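Local coordinates for ABC transporter substrate binding protein (Ribose) (PDB 4WUT) that binds beta-D-fucopyranose between its two lobes and probably serves as the carbohydrate-binding component of an ABC transporter, at residues S35-N40 against I112-L117. Residues are numbered along the deposited sequence; the frame is centred on the assembly and turned at random.
Sequences STFWQN and IIDSML. With FCB (beta-D-fucopyranose), chain E.
The ring of F37 carries the pyranose of beta-D-fucopyranose over one face, with FCB C1 3.8 Å above the ring plane, while W38 CD2 lies in plane at its edge and its CZ approaches D114 OD1 obliquely. W38 turns one face to CD1 of F37, and its six-membered edge meets the other segment near the ring plane: CH2 lies 3.5 Å from D114 OD2 and CZ3 touches I113 CD1. The arrangement illustrates how a type I periplasmic binding protein holds a sugar, with aromatic residues at the start of helix 36-49 and a carboxylate just past the end of strand 110-113. S35 caps that helix, its OG accepting a nearly straight bond from W38 N.

The carboxylate plane of D114 stands 81° from that of the indole, nearly perpendicular. D114 is extended about its first torsion (chi1 175°, CG anti to N), which carries the carboxylate to adjacent hydroxyls of the sugar: FCB O2 donates to OD1 at 2.6 Å, and FCB O3 makes a very short bond to OD2. The paired bonds help to orient the sugar against F37, alongside bonds from R169, N219 and others. Further sugar-binding residues tie into the same walls: W38 NE1 bonds to E65 OE2, and S115 OG to K31 NZ and S165 N. S115 OG in turn donates to D114 OD2 across 2.8 Å, arriving 42° out of the carboxylate plane.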
# COMPACT_ATOMS: atom_id res chain seq x y z
N SER A 35 1.40 -2.40 11.84
CA SER A 35 1.28 -1.35 10.85
C SER A 35 0.03 -0.49 11.06
O SER A 35 -1.09 -1.01 11.16
CB SER A 35 1.24 -2.01 9.47
OG SER A 35 0.76 -1.15 8.49
N THR A 36 0.19 0.83 11.10
CA THR A 36 -0.98 1.69 11.23
C THR A 36 -1.86 1.59 9.97
O THR A 36 -3.07 1.67 10.06
CB THR A 36 -0.64 3.18 11.60
OG1 THR A 36 0.46 3.65 10.81
CG2 THR A 36 -0.26 3.29 13.05
N PHE A 37 -1.24 1.39 8.81
CA PHE A 37 -1.99 1.22 7.57
C PHE A 37 -2.89 -0.02 7.68
O PHE A 37 -4.09 0.07 7.45
CB PHE A 37 -1.05 1.10 6.36
CG PHE A 37 -1.76 0.84 5.06
CD1 PHE A 37 -2.03 -0.45 4.64
CD2 PHE A 37 -2.17 1.89 4.25
CE1 PHE A 37 -2.70 -0.69 3.46
CE2 PHE A 37 -2.84 1.64 3.06
CZ PHE A 37 -3.09 0.35 2.67
N TRP A 38 -2.32 -1.17 8.04
CA TRP A 38 -3.12 -2.40 8.09
C TRP A 38 -4.12 -2.35 9.24
O TRP A 38 -5.20 -2.93 9.14
CB TRP A 38 -2.24 -3.67 8.15
CG TRP A 38 -1.46 -3.87 6.88
CD1 TRP A 38 -0.11 -3.83 6.73
CD2 TRP A 38 -1.99 -4.08 5.57
NE1 TRP A 38 0.23 -4.02 5.41
CE2 TRP A 38 -0.91 -4.17 4.68
CE3 TRP A 38 -3.28 -4.19 5.06
CZ2 TRP A 38 -1.08 -4.36 3.31
CZ3 TRP A 38 -3.45 -4.39 3.71
CH2 TRP A 38 -2.36 -4.49 2.85
N GLN A 39 -3.80 -1.62 10.31
CA GLN A 39 -4.76 -1.47 11.39
C GLN A 39 -5.98 -0.64 10.96
O GLN A 39 -7.08 -0.83 11.48
CB GLN A 39 -4.08 -0.88 12.63
CG GLN A 39 -3.19 -1.91 13.31
CD GLN A 39 -2.14 -1.31 14.23
OE1 GLN A 39 -2.12 -0.10 14.47
NE2 GLN A 39 -1.24 -2.15 14.72
N ASN A 40 -5.78 0.29 10.03
CA ASN A 40 -6.92 1.03 9.48
C ASN A 40 -7.77 0.14 8.55
O ASN A 40 -9.00 0.24 8.55
CB ASN A 40 -6.48 2.28 8.74
CG ASN A 40 -7.55 3.37 8.74
OD1 ASN A 40 -8.18 3.65 9.77
ND2 ASN A 40 -7.81 3.95 7.56
N ILE A 112 -9.37 -10.15 -3.01
CA ILE A 112 -8.03 -9.60 -2.90
C ILE A 112 -8.09 -8.10 -2.67
O ILE A 112 -8.85 -7.38 -3.36
CB ILE A 112 -7.21 -9.91 -4.17
CG1 ILE A 112 -7.19 -11.43 -4.44
CG2 ILE A 112 -5.81 -9.34 -4.08
CD1 ILE A 112 -6.48 -12.25 -3.40
N ILE A 113 -7.33 -7.62 -1.69
CA ILE A 113 -7.21 -6.19 -1.45
C ILE A 113 -5.78 -5.71 -1.58
O ILE A 113 -4.82 -6.48 -1.35
CB ILE A 113 -7.79 -5.79 -0.09
CG1 ILE A 113 -7.16 -6.62 1.03
CG2 ILE A 113 -9.31 -5.91 -0.10
CD1 ILE A 113 -7.36 -6.02 2.40
N ASP A 114 -5.64 -4.46 -2.02
CA ASP A 114 -4.41 -3.68 -1.93
C ASP A 114 -3.33 -4.03 -2.95
O ASP A 114 -2.83 -3.15 -3.65
CB ASP A 114 -3.82 -3.74 -0.53
CG ASP A 114 -2.50 -3.03 -0.45
OD1 ASP A 114 -2.50 -1.77 -0.45
OD2 ASP A 114 -1.44 -3.70 -0.44
N SER A 115 -2.97 -5.30 -3.01
CA SER A 115 -1.83 -5.75 -3.79
C SER A 115 -2.29 -6.86 -4.72
O SER A 115 -2.91 -7.83 -4.28
CB SER A 115 -0.73 -6.29 -2.88
OG SER A 115 -0.01 -5.24 -2.30
N MSE A 116 -2.02 -6.70 -6.00
CA MSE A 116 -2.48 -7.65 -7.00
C MSE A 116 -1.89 -9.05 -6.85
O MSE A 116 -0.81 -9.25 -6.26
CB MSE A 116 -2.14 -7.14 -8.41
CG MSE A 116 -0.71 -6.75 -8.60
SE MSE A 116 -0.20 -6.57 -10.49
CE MSE A 116 -0.33 -8.44 -11.06
N LEU A 117 -2.64 -10.00 -7.39
CA LEU A 117 -2.11 -11.31 -7.73
C LEU A 117 -1.80 -11.38 -9.21
O LEU A 117 -2.35 -10.63 -10.01
CB LEU A 117 -3.13 -12.40 -7.44
CG LEU A 117 -3.36 -12.83 -6.00
CD1 LEU A 117 -4.36 -13.98 -5.94
CD2 LEU A 117 -2.04 -13.25 -5.30
C1 FCB E . 0.69 0.60 1.60
C2 FCB E . 0.73 -0.51 0.55
C3 FCB E . 0.60 -1.80 1.14
C4 FCB E . 1.63 -2.00 2.28
C5 FCB E . 1.44 -0.77 3.22
C6 FCB E . 2.41 -0.81 4.43
O1 FCB E . 1.13 1.71 0.98
O2 FCB E . -0.39 -0.27 -0.34
O3 FCB E . 0.81 -2.77 0.07
O4 FCB E . 2.98 -2.11 1.76
O5 FCB E . 1.72 0.38 2.55